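Local coordinates for carbon monoxide oxidation system transcription regulator CooA-1 (Carboxydothermus hydrogenoformans, PDB 6CPB), which senses carbon monoxide through a bound heme and probably regulates transcription by binding DNA, this chain being its heme-carrying sensor domain, at residues D73-H78 and K115-L120; G51-Y56 and E87-L92; S30-L35 and F82-E87. One frame throughout, in Å; residues are numbered along the deposited sequence.

Contact 1 (D73-H78 and K115-L120). With SO4 (sulfate ion), chain D.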
ATOM      1  N   ASP A  73       2.005   6.412 -12.580  1.00 10.57           N
ATOM      2  CA  ASP A  73       2.043   5.724 -11.296  1.00 10.01           C
ATOM      3  C   ASP A  73       3.081   6.353 -10.371  1.00 10.12           C
ATOM      4  O   ASP A  73       4.105   6.887 -10.812  1.00 11.78           O
ATOM      5  CB  ASP A  73       2.393   4.238 -11.456  1.00 10.49           C
ATOM      6  CG  ASP A  73       1.249   3.398 -11.989  1.00 12.39           C
ATOM      7  OD1 ASP A  73       0.075   3.695 -11.708  1.00 13.83           O
ATOM      8  OD2 ASP A  73       1.546   2.371 -12.656  1.00 13.82           O
ATOM      9  N   ILE A  74       2.809   6.260  -9.070  1.00 10.12           N
ATOM     10  CA  ILE A  74       3.623   6.878  -8.028  1.00 10.71           C
ATOM     11  C   ILE A  74       4.083   5.820  -7.029  1.00 10.43           C
ATOM     12  O   ILE A  74       3.387   4.835  -6.777  1.00 11.61           O
ATOM     13  CB  ILE A  74       2.785   8.001  -7.352  1.00 11.55           C
ATOM     14  CG1 ILE A  74       3.658   9.028  -6.626  1.00 12.32           C
ATOM     15  CG2 ILE A  74       1.742   7.442  -6.423  1.00 13.05           C
ATOM     16  CD1 ILE A  74       2.895  10.283  -6.243  1.00 14.46           C
ATOM     17  N   PHE A  75       5.265   6.031  -6.458  1.00 10.62           N
ATOM     18  CA  PHE A  75       5.835   5.114  -5.466  1.00 10.63           C
ATOM     19  C   PHE A  75       6.810   5.919  -4.598  1.00 10.62           C
ATOM     20  O   PHE A  75       6.782   7.153  -4.607  1.00 11.48           O
ATOM     21  CB  PHE A  75       6.397   3.865  -6.173  1.00 11.32           C
ATOM     22  CG  PHE A  75       6.865   2.756  -5.240  1.00 11.19           C
ATOM     23  CD1 PHE A  75       6.099   2.328  -4.161  1.00 12.48           C
ATOM     24  CD2 PHE A  75       8.089   2.152  -5.459  1.00 11.74           C
ATOM     25  CE1 PHE A  75       6.566   1.337  -3.313  1.00 12.20           C
ATOM     26  CE2 PHE A  75       8.545   1.154  -4.630  1.00 13.02           C
ATOM     27  CZ  PHE A  75       7.778   0.739  -3.560  1.00 12.61           C
ATOM     28  N   CYS A  76       7.653   5.238  -3.821  1.00 11.44           N
ATOM     29  CA  CYS A  76       8.466   5.931  -2.844  0.72 10.08           C
ATOM     30  C   CYS A  76       9.658   5.068  -2.467  1.00 12.01           C
ATOM     31  O   CYS A  76       9.666   3.847  -2.672  1.00 14.12           O
ATOM     32  CB  CYS A  76       7.639   6.244  -1.603  0.72 10.42           C
ATOM     33  SG  CYS A  76       6.799   4.787  -0.919  0.72 13.81           S
ATOM     34  N   THR A  77      10.664   5.726  -1.904  1.00 11.74           N
ATOM     35  CA  THR A  77      11.795   5.031  -1.314  1.00 11.09           C
ATOM     36  C   THR A  77      11.438   4.636   0.121  1.00 10.87           C
ATOM     37  O   THR A  77      10.287   4.752   0.550  1.00 12.48           O
ATOM     38  CB  THR A  77      13.048   5.888  -1.393  1.00 11.91           C
ATOM     39  OG1 THR A  77      12.848   7.045  -0.576  1.00 12.15           O
ATOM     40  CG2 THR A  77      13.366   6.293  -2.820  1.00 12.85           C
ATOM     41  N   HIS A  78      12.415   4.140   0.876  1.00 11.84           N
ATOM     42  CA  HIS A  78      12.181   3.667   2.241  1.00 12.69           C
ATOM     43  C   HIS A  78      11.166   2.529   2.285  1.00 13.45           C
ATOM     44  O   HIS A  78      10.446   2.346   3.268  1.00 17.10           O
ATOM     45  CB  HIS A  78      11.792   4.806   3.184  1.00 13.94           C
ATOM     46  CG  HIS A  78      12.959   5.611   3.656  1.00 13.73           C
ATOM     47  ND1 HIS A  78      13.138   5.946   4.979  1.00 15.69           N
ATOM     48  CD2 HIS A  78      14.005   6.148   2.985  1.00 13.78           C
ATOM     49  CE1 HIS A  78      14.244   6.655   5.103  1.00 16.86           C
ATOM     50  NE2 HIS A  78      14.793   6.786   3.909  1.00 14.87           N
ATOM     51  N   LYS A 115      -3.312   2.477  -4.635  1.00 11.00           N
ATOM     52  CA  LYS A 115      -3.457   1.418  -5.631  1.00 11.23           C
ATOM     53  C   LYS A 115      -2.130   0.682  -5.840  1.00 11.59           C
ATOM     54  O   LYS A 115      -2.084  -0.559  -5.847  1.00 11.77           O
ATOM     55  CB  LYS A 115      -3.980   2.045  -6.930  1.00 12.71           C
ATOM     56  CG  LYS A 115      -4.326   1.079  -8.042  1.00 15.47           C
ATOM     57  CD  LYS A 115      -3.145   0.696  -8.902  1.00 17.41           C
ATOM     58  CE  LYS A 115      -2.513   1.870  -9.618  1.00 17.77           C
ATOM     59  NZ  LYS A 115      -1.503   1.392 -10.609  1.00 17.77           N
ATOM     60  N   VAL A 116      -1.043   1.440  -6.012  1.00 10.60           N
ATOM     61  CA  VAL A 116       0.281   0.861  -6.251  1.00 10.38           C
ATOM     62  C   VAL A 116       0.736   0.036  -5.051  1.00 10.39           C
ATOM     63  O   VAL A 116       1.191  -1.112  -5.201  1.00 10.83           O
ATOM     64  CB  VAL A 116       1.294   1.974  -6.590  1.00 10.76           C
ATOM     65  CG1 VAL A 116       2.718   1.448  -6.544  1.00 11.59           C
ATOM     66  CG2 VAL A 116       1.003   2.592  -7.951  1.00 11.95           C
ATOM     67  N   LEU A 117       0.621   0.598  -3.842  1.00 10.36           N
ATOM     68  CA  LEU A 117       1.060  -0.125  -2.652  1.00 10.97           C
ATOM     69  C   LEU A 117       0.228  -1.377  -2.440  1.00 10.85           C
ATOM     70  O   LEU A 117       0.757  -2.417  -2.027  1.00 11.64           O
ATOM     71  CB  LEU A 117       0.996   0.777  -1.422  1.00 11.53           C
ATOM     72  CG  LEU A 117       2.042   1.895  -1.355  1.00 11.79           C
ATOM     73  CD1 LEU A 117       1.736   2.815  -0.190  1.00 12.51           C
ATOM     74  CD2 LEU A 117       3.457   1.379  -1.251  1.00 15.24           C
ATOM     75  N   GLY A 118      -1.078  -1.295  -2.698  1.00 11.53           N
ATOM     76  CA  GLY A 118      -1.918  -2.470  -2.563  1.00 11.70           C
ATOM     77  C   GLY A 118      -1.509  -3.578  -3.513  1.00 11.80           C
ATOM     78  O   GLY A 118      -1.489  -4.753  -3.138  1.00 13.11           O
ATOM     79  N   ASP A 119      -1.171  -3.219  -4.757  1.00 11.71           N
ATOM     80  CA  ASP A 119      -0.712  -4.211  -5.729  1.00 12.35           C
ATOM     81  C   ASP A 119       0.638  -4.800  -5.326  1.00 11.38           C
ATOM     82  O   ASP A 119       0.846  -6.020  -5.432  1.00 11.89           O
ATOM     83  CB  ASP A 119      -0.606  -3.588  -7.123  1.00 13.20           C
ATOM     84  CG  ASP A 119      -1.941  -3.440  -7.812  1.00 18.52           C
ATOM     85  OD1 ASP A 119      -2.920  -4.094  -7.385  1.00 23.01           O
ATOM     86  OD2 ASP A 119      -2.002  -2.674  -8.801  1.00 20.13           O
ATOM     87  N   LEU A 120       1.564  -3.954  -4.861  1.00 11.65           N
ATOM     88  CA  LEU A 120       2.860  -4.452  -4.412  1.00 10.91           C
ATOM     89  C   LEU A 120       2.699  -5.419  -3.250  1.00 11.02           C
ATOM     90  O   LEU A 120       3.352  -6.472  -3.211  1.00 11.35           O
ATOM     91  CB  LEU A 120       3.741  -3.278  -3.998  1.00 10.69           C
ATOM     92  CG  LEU A 120       4.331  -2.482  -5.160  1.00 11.41           C
ATOM     93  CD1 LEU A 120       4.831  -1.140  -4.657  1.00 12.50           C
ATOM     94  CD2 LEU A 120       5.470  -3.254  -5.801  1.00 13.68           C
TER
HETATM   95  S   SO4 D 202      -4.950   2.859 -12.749  1.00 65.92           S
HETATM   96  O1  SO4 D 202      -5.432   3.941 -13.606  1.00 67.36           O
HETATM   97  O2  SO4 D 202      -5.621   2.939 -11.451  1.00 63.54           O
HETATM   98  O3  SO4 D 202      -5.247   1.573 -13.373  1.00 67.75           O
HETATM   99  O4  SO4 D 202      -3.505   2.997 -12.575  1.00 66.06           O

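Contact 2 (G51-Y56 and E87-L92)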
ATOM      1  N   GLY A  51       7.712   6.802 -19.466  1.00 11.11           N
ATOM      2  CA  GLY A  51       8.485   5.581 -19.368  1.00 11.83           C
ATOM      3  C   GLY A  51       7.805   4.537 -18.517  1.00 10.89           C
ATOM      4  O   GLY A  51       6.580   4.458 -18.470  1.00 11.94           O
ATOM      5  N   ARG A  52       8.602   3.685 -17.886  1.00 11.03           N
ATOM      6  CA  ARG A  52       8.082   2.488 -17.240  1.00 10.76           C
ATOM      7  C   ARG A  52       9.182   1.979 -16.328  1.00 10.32           C
ATOM      8  O   ARG A  52      10.346   1.942 -16.741  1.00 11.15           O
ATOM      9  CB  ARG A  52       7.740   1.447 -18.305  1.00 11.81           C
ATOM     10  CG  ARG A  52       7.069   0.203 -17.769  1.00 13.41           C
ATOM     11  CD  ARG A  52       6.513  -0.616 -18.913  1.00 16.44           C
ATOM     12  NE  ARG A  52       7.604  -1.167 -19.702  1.00 19.01           N
ATOM     13  CZ  ARG A  52       7.796  -2.456 -19.967  1.00 18.62           C
ATOM     14  NH1 ARG A  52       6.949  -3.381 -19.536  1.00 19.87           N
ATOM     15  NH2 ARG A  52       8.844  -2.808 -20.688  1.00 21.99           N
ATOM     16  N   VAL A  53       8.829   1.607 -15.097  1.00 10.45           N
ATOM     17  CA  VAL A  53       9.824   1.143 -14.140  1.00 10.74           C
ATOM     18  C   VAL A  53       9.386  -0.171 -13.506  1.00 10.47           C
ATOM     19  O   VAL A  53       8.195  -0.478 -13.401  1.00 13.03           O
ATOM     20  CB  VAL A  53      10.160   2.185 -13.052  1.00 12.74           C
ATOM     21  CG1 VAL A  53      10.591   3.507 -13.674  1.00 12.94           C
ATOM     22  CG2 VAL A  53       9.003   2.394 -12.130  1.00 13.44           C
ATOM     23  N   ARG A  54      10.380  -0.934 -13.066  1.00 10.08           N
ATOM     24  CA  ARG A  54      10.179  -2.211 -12.410  1.00 10.23           C
ATOM     25  C   ARG A  54      10.592  -2.077 -10.958  1.00 10.03           C
ATOM     26  O   ARG A  54      11.708  -1.643 -10.670  1.00 11.08           O
ATOM     27  CB  ARG A  54      11.024  -3.278 -13.115  1.00 11.74           C
ATOM     28  CG  ARG A  54      10.784  -4.694 -12.632  1.00 12.36           C
ATOM     29  CD  ARG A  54      11.539  -5.714 -13.465  1.00 14.16           C
ATOM     30  NE  ARG A  54      12.989  -5.595 -13.316  1.00 14.29           N
ATOM     31  CZ  ARG A  54      13.742  -6.354 -12.520  1.00 13.45           C
ATOM     32  NH1 ARG A  54      13.215  -7.311 -11.771  1.00 12.18           N
ATOM     33  NH2 ARG A  54      15.050  -6.158 -12.483  1.00 13.79           N
ATOM     34  N   VAL A  55       9.709  -2.495 -10.060  1.00  9.85           N
ATOM     35  CA  VAL A  55       9.985  -2.562  -8.632  1.00  9.65           C
ATOM     36  C   VAL A  55      10.298  -4.015  -8.317  1.00  9.60           C
ATOM     37  O   VAL A  55       9.545  -4.909  -8.717  1.00 10.59           O
ATOM     38  CB  VAL A  55       8.778  -2.078  -7.811  1.00  9.76           C
ATOM     39  CG1 VAL A  55       9.099  -2.102  -6.337  1.00 10.54           C
ATOM     40  CG2 VAL A  55       8.360  -0.679  -8.242  1.00 10.83           C
ATOM     41  N   TYR A  56      11.405  -4.263  -7.621  1.00  9.52           N
ATOM     42  CA  TYR A  56      11.817  -5.639  -7.389  1.00 10.20           C
ATOM     43  C   TYR A  56      12.604  -5.772  -6.094  1.00  9.93           C
ATOM     44  O   TYR A  56      13.070  -4.789  -5.501  1.00 10.53           O
ATOM     45  CB  TYR A  56      12.631  -6.177  -8.576  1.00 10.73           C
ATOM     46  CG  TYR A  56      13.966  -5.519  -8.825  1.00 10.77           C
ATOM     47  CD1 TYR A  56      14.056  -4.331  -9.535  1.00 11.58           C
ATOM     48  CD2 TYR A  56      15.140  -6.101  -8.387  1.00 11.68           C
ATOM     49  CE1 TYR A  56      15.271  -3.741  -9.792  1.00 12.35           C
ATOM     50  CE2 TYR A  56      16.377  -5.512  -8.644  1.00 12.26           C
ATOM     51  CZ  TYR A  56      16.435  -4.334  -9.346  1.00 12.75           C
ATOM     52  OH  TYR A  56      17.650  -3.721  -9.597  1.00 15.90           O
ATOM     53  N   GLU A  87      12.570   1.283 -19.765  1.00 13.47           N
ATOM     54  CA  GLU A  87      12.781   2.046 -20.987  1.00 13.61           C
ATOM     55  C   GLU A  87      13.222   3.424 -20.518  1.00 12.97           C
ATOM     56  O   GLU A  87      13.208   3.712 -19.319  1.00 12.45           O
ATOM     57  CB  GLU A  87      11.500   2.141 -21.806  1.00 16.37           C
ATOM     58  CG  GLU A  87      10.367   2.700 -21.028  1.00 19.97           C
ATOM     59  CD  GLU A  87       9.024   2.152 -21.424  1.00 25.05           C
ATOM     60  OE1 GLU A  87       8.895   0.910 -21.488  1.00 30.70           O
ATOM     61  OE2 GLU A  87       8.093   2.972 -21.609  1.00 23.41           O
ATOM     62  N   ASP A  88      13.575   4.297 -21.452  1.00 12.81           N
ATOM     63  CA  ASP A  88      13.905   5.662 -21.069  1.00 13.29           C
ATOM     64  C   ASP A  88      12.739   6.249 -20.276  1.00 11.94           C
ATOM     65  O   ASP A  88      11.581   6.166 -20.693  1.00 12.93           O
ATOM     66  CB  ASP A  88      14.177   6.506 -22.312  1.00 15.80           C
ATOM     67  CG  ASP A  88      15.471   6.123 -23.018  1.00 17.91           C
ATOM     68  OD1 ASP A  88      16.242   5.289 -22.488  1.00 20.78           O
ATOM     69  OD2 ASP A  88      15.701   6.651 -24.122  1.00 23.06           O
ATOM     70  N   THR A  89      13.053   6.840 -19.124  1.00 11.48           N
ATOM     71  CA  THR A  89      12.055   7.233 -18.137  1.00 10.62           C
ATOM     72  C   THR A  89      12.389   8.605 -17.566  1.00 10.83           C
ATOM     73  O   THR A  89      13.560   8.918 -17.332  1.00 11.95           O
ATOM     74  CB  THR A  89      12.027   6.175 -17.022  1.00 10.83           C
ATOM     75  OG1 THR A  89      11.497   4.957 -17.535  1.00 11.62           O
ATOM     76  CG2 THR A  89      11.186   6.592 -15.832  1.00 11.63           C
ATOM     77  N   THR A  90      11.355   9.408 -17.331  1.00 10.50           N
ATOM     78  CA  THR A  90      11.471  10.638 -16.557  1.00 10.38           C
ATOM     79  C   THR A  90      10.582  10.521 -15.338  1.00 10.32           C
ATOM     80  O   THR A  90       9.433  10.096 -15.445  1.00 11.26           O
ATOM     81  CB  THR A  90      11.043  11.852 -17.390  1.00 11.90           C
ATOM     82  OG1 THR A  90      11.928  11.983 -18.507  1.00 13.87           O
ATOM     83  CG2 THR A  90      11.095  13.140 -16.581  1.00 13.65           C
ATOM     84  N   ILE A  91      11.120  10.922 -14.190  1.00 10.31           N
ATOM     85  CA  ILE A  91      10.353  10.973 -12.952  1.00 10.10           C
ATOM     86  C   ILE A  91      10.314  12.395 -12.416  1.00 10.17           C
ATOM     87  O   ILE A  91      11.175  13.228 -12.707  1.00 11.27           O
ATOM     88  CB  ILE A  91      10.875  10.034 -11.856  1.00 11.23           C
ATOM     89  CG1 ILE A  91      12.166  10.578 -11.235  1.00 12.19           C
ATOM     90  CG2 ILE A  91      11.020   8.614 -12.390  1.00 11.63           C
ATOM     91  CD1 ILE A  91      12.737   9.707 -10.123  1.00 12.88           C
ATOM     92  N   LEU A  92       9.289  12.645 -11.604  1.00 10.24           N
ATOM     93  CA  LEU A  92       9.199  13.804 -10.724  1.00 10.38           C
ATOM     94  C   LEU A  92       9.285  13.284  -9.297  1.00 10.74           C
ATOM     95  O   LEU A  92       8.619  12.303  -8.966  1.00 12.93           O
ATOM     96  CB  LEU A  92       7.862  14.530 -10.925  1.00 11.46           C
ATOM     97  CG  LEU A  92       7.671  15.184 -12.291  1.00 15.15           C
ATOM     98  CD1 LEU A  92       6.305  15.847 -12.351  1.00 18.68           C
ATOM     99  CD2 LEU A  92       8.772  16.203 -12.589  1.00 19.30           C
TER
HETATM  100  O   HOH W   1      10.109  -1.097 -22.626  1.00 34.15           O

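Contact 3 (S30-L35 and F82-E87)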
ATOM      1  N   SER A  30      18.011   6.177 -18.395  1.00 13.61           N
ATOM      2  CA  SER A  30      18.002   5.337 -19.576  1.00 14.99           C
ATOM      3  C   SER A  30      17.552   3.925 -19.227  1.00 14.34           C
ATOM      4  O   SER A  30      17.565   3.498 -18.074  1.00 13.48           O
ATOM      5  CB  SER A  30      19.389   5.292 -20.188  1.00 20.09           C
ATOM      6  OG  SER A  30      20.347   4.844 -19.249  1.00 27.98           O
ATOM      7  N   LYS A  31      17.172   3.187 -20.259  1.00 15.40           N
ATOM      8  CA  LYS A  31      16.728   1.818 -20.073  1.00 16.00           C
ATOM      9  C   LYS A  31      17.755   1.025 -19.268  1.00 15.43           C
ATOM     10  O   LYS A  31      18.957   1.086 -19.533  1.00 16.14           O
ATOM     11  CB  LYS A  31      16.510   1.189 -21.444  1.00 19.66           C
ATOM     12  CG  LYS A  31      15.995  -0.216 -21.384  1.00 20.75           C
ATOM     13  CD  LYS A  31      15.634  -0.727 -22.763  1.00 25.30           C
ATOM     14  CE  LYS A  31      15.110  -2.143 -22.697  1.00 29.83           C
ATOM     15  NZ  LYS A  31      14.637  -2.613 -24.030  1.00 32.82           N
ATOM     16  N   LYS A  32      17.263   0.296 -18.265  1.00 14.57           N
ATOM     17  CA  LYS A  32      17.995  -0.568 -17.336  1.00 14.97           C
ATOM     18  C   LYS A  32      18.686   0.188 -16.204  1.00 13.33           C
ATOM     19  O   LYS A  32      19.219  -0.449 -15.290  1.00 14.55           O
ATOM     20  CB  LYS A  32      18.963  -1.557 -18.006  1.00 20.00           C
ATOM     21  CG  LYS A  32      18.326  -2.422 -19.095  1.00 26.15           C
ATOM     22  CD  LYS A  32      16.948  -3.018 -18.734  1.00 34.97           C
ATOM     23  CE  LYS A  32      17.012  -4.500 -18.400  1.00 42.88           C
ATOM     24  NZ  LYS A  32      17.026  -5.351 -19.616  1.00 46.74           N
ATOM     25  N   ALA A  33      18.652   1.517 -16.199  1.00 11.68           N
ATOM     26  CA  ALA A  33      19.240   2.260 -15.096  1.00 11.90           C
ATOM     27  C   ALA A  33      18.498   1.954 -13.800  1.00 10.97           C
ATOM     28  O   ALA A  33      17.289   1.735 -13.787  1.00 12.97           O
ATOM     29  CB  ALA A  33      19.182   3.754 -15.368  1.00 14.16           C
ATOM     30  N   ILE A  34      19.231   1.977 -12.703  1.00 10.89           N
ATOM     31  CA  ILE A  34      18.661   1.808 -11.372  1.00 11.08           C
ATOM     32  C   ILE A  34      18.307   3.188 -10.830  1.00 10.72           C
ATOM     33  O   ILE A  34      19.188   4.034 -10.663  1.00 13.29           O
ATOM     34  CB  ILE A  34      19.660   1.105 -10.443  1.00 12.68           C
ATOM     35  CG1 ILE A  34      20.152  -0.211 -11.055  1.00 15.78           C
ATOM     36  CG2 ILE A  34      19.026   0.910  -9.067  1.00 13.87           C
ATOM     37  CD1 ILE A  34      19.074  -1.188 -11.391  1.00 19.73           C
ATOM     38  N   LEU A  35      17.024   3.411 -10.533  1.00  9.94           N
ATOM     39  CA  LEU A  35      16.572   4.682  -9.963  1.00 10.30           C
ATOM     40  C   LEU A  35      16.925   4.792  -8.491  1.00  9.81           C
ATOM     41  O   LEU A  35      17.485   5.804  -8.055  1.00 10.48           O
ATOM     42  CB  LEU A  35      15.058   4.844 -10.116  1.00 10.51           C
ATOM     43  CG  LEU A  35      14.523   5.261 -11.481  1.00 10.56           C
ATOM     44  CD1 LEU A  35      14.686   4.173 -12.532  1.00 12.13           C
ATOM     45  CD2 LEU A  35      13.075   5.644 -11.352  1.00 12.20           C
ATOM     46  N   PHE A  82      14.148  -2.237  -4.803  1.00 10.32           N
ATOM     47  CA  PHE A  82      14.893  -1.694  -5.922  1.00 10.38           C
ATOM     48  C   PHE A  82      13.914  -1.228  -6.985  1.00  9.92           C
ATOM     49  O   PHE A  82      12.836  -1.801  -7.153  1.00 10.20           O
ATOM     50  CB  PHE A  82      15.758  -2.788  -6.577  1.00 11.20           C
ATOM     51  CG  PHE A  82      16.892  -3.315  -5.725  1.00 12.27           C
ATOM     52  CD1 PHE A  82      16.678  -4.259  -4.737  1.00 13.33           C
ATOM     53  CD2 PHE A  82      18.187  -2.885  -5.948  1.00 13.80           C
ATOM     54  CE1 PHE A  82      17.748  -4.746  -3.976  1.00 15.16           C
ATOM     55  CE2 PHE A  82      19.238  -3.355  -5.194  1.00 16.22           C
ATOM     56  CZ  PHE A  82      19.020  -4.293  -4.217  1.00 16.20           C
ATOM     57  N   ILE A  83      14.317  -0.206  -7.731  1.00 10.02           N
ATOM     58  CA  ILE A  83      13.511   0.334  -8.821  1.00 10.55           C
ATOM     59  C   ILE A  83      14.421   0.545 -10.021  1.00 10.17           C
ATOM     60  O   ILE A  83      15.445   1.225  -9.906  1.00 10.89           O
ATOM     61  CB  ILE A  83      12.795   1.641  -8.433  1.00 12.03           C
ATOM     62  CG1 ILE A  83      11.862   1.419  -7.222  1.00 13.59           C
ATOM     63  CG2 ILE A  83      11.951   2.139  -9.600  1.00 15.11           C
ATOM     64  CD1 ILE A  83      12.355   1.996  -5.971  1.00 17.16           C
ATOM     65  N   GLN A  84      14.039  -0.030 -11.166  1.00 10.41           N
ATOM     66  CA  GLN A  84      14.827  -0.004 -12.394  1.00 11.29           C
ATOM     67  C   GLN A  84      13.997   0.486 -13.577  1.00 11.02           C
ATOM     68  O   GLN A  84      12.838   0.107 -13.738  1.00 11.73           O
ATOM     69  CB  GLN A  84      15.353  -1.413 -12.695  1.00 12.10           C
ATOM     70  CG  GLN A  84      16.105  -1.525 -14.012  1.00 13.53           C
ATOM     71  CD  GLN A  84      16.542  -2.925 -14.285  1.00 18.18           C
ATOM     72  OE1 GLN A  84      15.744  -3.858 -14.187  1.00 22.44           O
ATOM     73  NE2 GLN A  84      17.812  -3.098 -14.614  1.00 21.38           N
ATOM     74  N   ALA A  85      14.609   1.297 -14.436  1.00 10.52           N
ATOM     75  CA  ALA A  85      13.932   1.746 -15.650  1.00 11.26           C
ATOM     76  C   ALA A  85      13.852   0.610 -16.671  1.00 11.15           C
ATOM     77  O   ALA A  85      14.856  -0.042 -16.969  1.00 12.11           O
ATOM     78  CB  ALA A  85      14.687   2.923 -16.257  1.00 10.93           C
ATOM     79  N   MET A  86      12.668   0.400 -17.236  1.00 10.91           N
ATOM     80  CA  MET A  86      12.468  -0.613 -18.265  1.00 11.52           C
ATOM     81  C   MET A  86      12.570  -0.035 -19.667  1.00 12.30           C
ATOM     82  O   MET A  86      12.648  -0.781 -20.648  1.00 13.72           O
ATOM     83  CB  MET A  86      11.109  -1.288 -18.077  1.00 12.19           C
ATOM     84  CG  MET A  86      11.002  -1.990 -16.746  1.00 12.55           C
ATOM     85  SD  MET A  86       9.497  -2.953 -16.535  1.00 13.26           S
ATOM     86  CE  MET A  86       9.919  -4.387 -17.507  1.00 14.28           C
ATOM     87  N   GLU A  87      12.570   1.283 -19.765  1.00 13.47           N
ATOM     88  CA  GLU A  87      12.781   2.046 -20.987  1.00 13.61           C
ATOM     89  C   GLU A  87      13.222   3.424 -20.518  1.00 12.97           C
ATOM     90  O   GLU A  87      13.208   3.712 -19.319  1.00 12.45           O
ATOM     91  CB  GLU A  87      11.500   2.141 -21.806  1.00 16.37           C
ATOM     92  CG  GLU A  87      10.367   2.700 -21.028  1.00 19.97           C
ATOM     93  CD  GLU A  87       9.024   2.152 -21.424  1.00 25.05           C
ATOM     94  OE1 GLU A  87       8.895   0.910 -21.488  1.00 30.70           O
ATOM     95  OE2 GLU A  87       8.093   2.972 -21.609  1.00 23.41           O
TER

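Contact 1 (D73-H78 and K115-L120)
A lysine bent twice along its chain bridges a carboxylate and, weakly, a sulfate ion at the edge of this mainly apolar contact. Lys115 leaves the helix with CG anti to the backbone N, then bends at chi2 (-86°) and chi3 (-61°) so that NZ comes within 3.0 Å of Asp73 OD1. NZ meets OD1 of this salt bridge from above the carboxylate plane, and the two side chains cross at about a right angle. NZ also makes a weak hydrogen bond to O4 of the sulfate, probably picked up during crystallisation, which also bonds Thr6 OG1. Asp73 OD2 accepts from Glu70 N and OD1 from Asn112 ND2, so the carboxylate is probably ionised.

Inward, Val116 lays CB, CG1 and CG2 over Ile74 O, each at 3.5 Å. The Phe75 ring, with CG anti to the backbone N, meets Leu117 CD2 at its edge, in plane, 3.7 Å from CE1. Leu120 CD1 presses obliquely, 3.3 Å from Phe75 CE1. Strand 74-76 leads to His78, an axial ligand of the heme iron in this protein, although this chain carries no heme here.

The contact packs helix 108-135 across the roll of the cyclic nucleotide-binding fold; the N-to-C directions of strand 74-76 and helical residues 115-120 differ by 66°. Leu69 of strand 62-70 touches both Phe75 and Val116, and on the dimer side Leu117 packs against Leu117 of the second subunit.

Contact 2 (G51-Y56 and E87-L92)
Glu87 and Arg52 reach each other through contrasting side-chain shapes. In Glu87, CG occupies the crowded position between the backbone N and the carbonyl carbon (chi1 55°), and a skewed chi2 of -148° turns the carboxylate over Gly51 and Arg52. Arg52 has CG anti to its backbone N and runs extended until a bend at chi3 (68°) brings NE to 3.0 Å from Glu87 OE1. The two chains cross at about a right angle. The carboxylate oxygen lies at the edge of the guanidinium, near its plane, while NE approaches OE1 from above the carboxylate plane. One water closes the pair, accepting from Arg52 NH2 and giving a short bond of 2.6 Å to Glu87 OE1. The other oxygen, Glu87 OE2, rests 3.5 Å from Gly51 CA.

Thr89 turns OG1 beside its own backbone N, where the hydroxyl donates to Glu87 O at 2.8 Å and accepts from Arg52 N at 3.2 Å. The other branch, Thr89 CG2, is anti to the backbone N and packs 3.8 Å from Val53 CG1. Gly51 lies so close to this hydroxyl that a CB would collide with it, and with its backbone angles a CB would also run into the carbonyl oxygen of the residue before it.

Here the two sheets of the beta roll close on each other: strand 52-59 belongs to one, strand 89-95 to the other. With no backbone-to-backbone bond between the segments, the join relies on side chains: a threonine hydroxyl whose proton is committed to Glu87 O, leaving it an acceptor for Arg52 N, and an ion pair in which the guanidinium of Arg52 probably favours the ionised form of Glu87.

Contact 3 (S30-L35 and F82-E87)
Three backbone hydrogen bonds and one from a side chain tie the segments. Ala85 N lies nearly on the C=O axis of Ala33, 2.8 Å from Ala33 O; Leu35 N reaches Ile83 O in the carbonyl plane, also at 2.8 Å; and Lys32 N bonds to Ala85 O from above its carbonyl plane. Gln84, extended with CG anti to the backbone N, lays its amide so that NE2 gives a bond of 3.1 Å to Lys32 O, while OE1 accepts from Arg54 NH2. An alanine at Gln84 would lose both amide bonds and would probably leave the turn around Lys32 less firmly held. That type II beta turn, Ser30 to Ala33, leads into strand 34-36, an edge strand that pairs antiparallel with strand 82-85 in the beta roll of the cyclic nucleotide-binding domain. Ile34 and Gln84 form its non-hydrogen-bonded pair, with Ile34 CD1 3.9 Å from Gln84 CB. On the side of Leu35 and Ala85, Leu35 CD1 packs 3.9 Å from Ala85 CB and CD2 meets Ile83 CG2, the Leu35 and Ile83 side chains crossing at about a right angle. The extended Lys31 chain runs alongside Met86 O, with CG 3.5 Å away.

How the contacts relate
Contact 1 is the buried one, near the centre of the chain, where helix 108-135 meets the roll; contacts 2 and 3 lie farther out and partly open to solvent. Contacts 2 and 3 share Glu87 and neighbouring strands of one sheet, joined by backbone hydrogen bonds, Arg54 N to Gln84 O (2.8 Å) and Met86 N to Arg52 O. Their chemistry differs: contact 3 is strand pairing within a sheet, contact 2 a side-chain bridge between sheets, and contact 1 mainly apolar packing with one ion pair at its edge. Phe75 links contact 1 to both others, touching Val55 of contact 2 and Ile83 of contact 3.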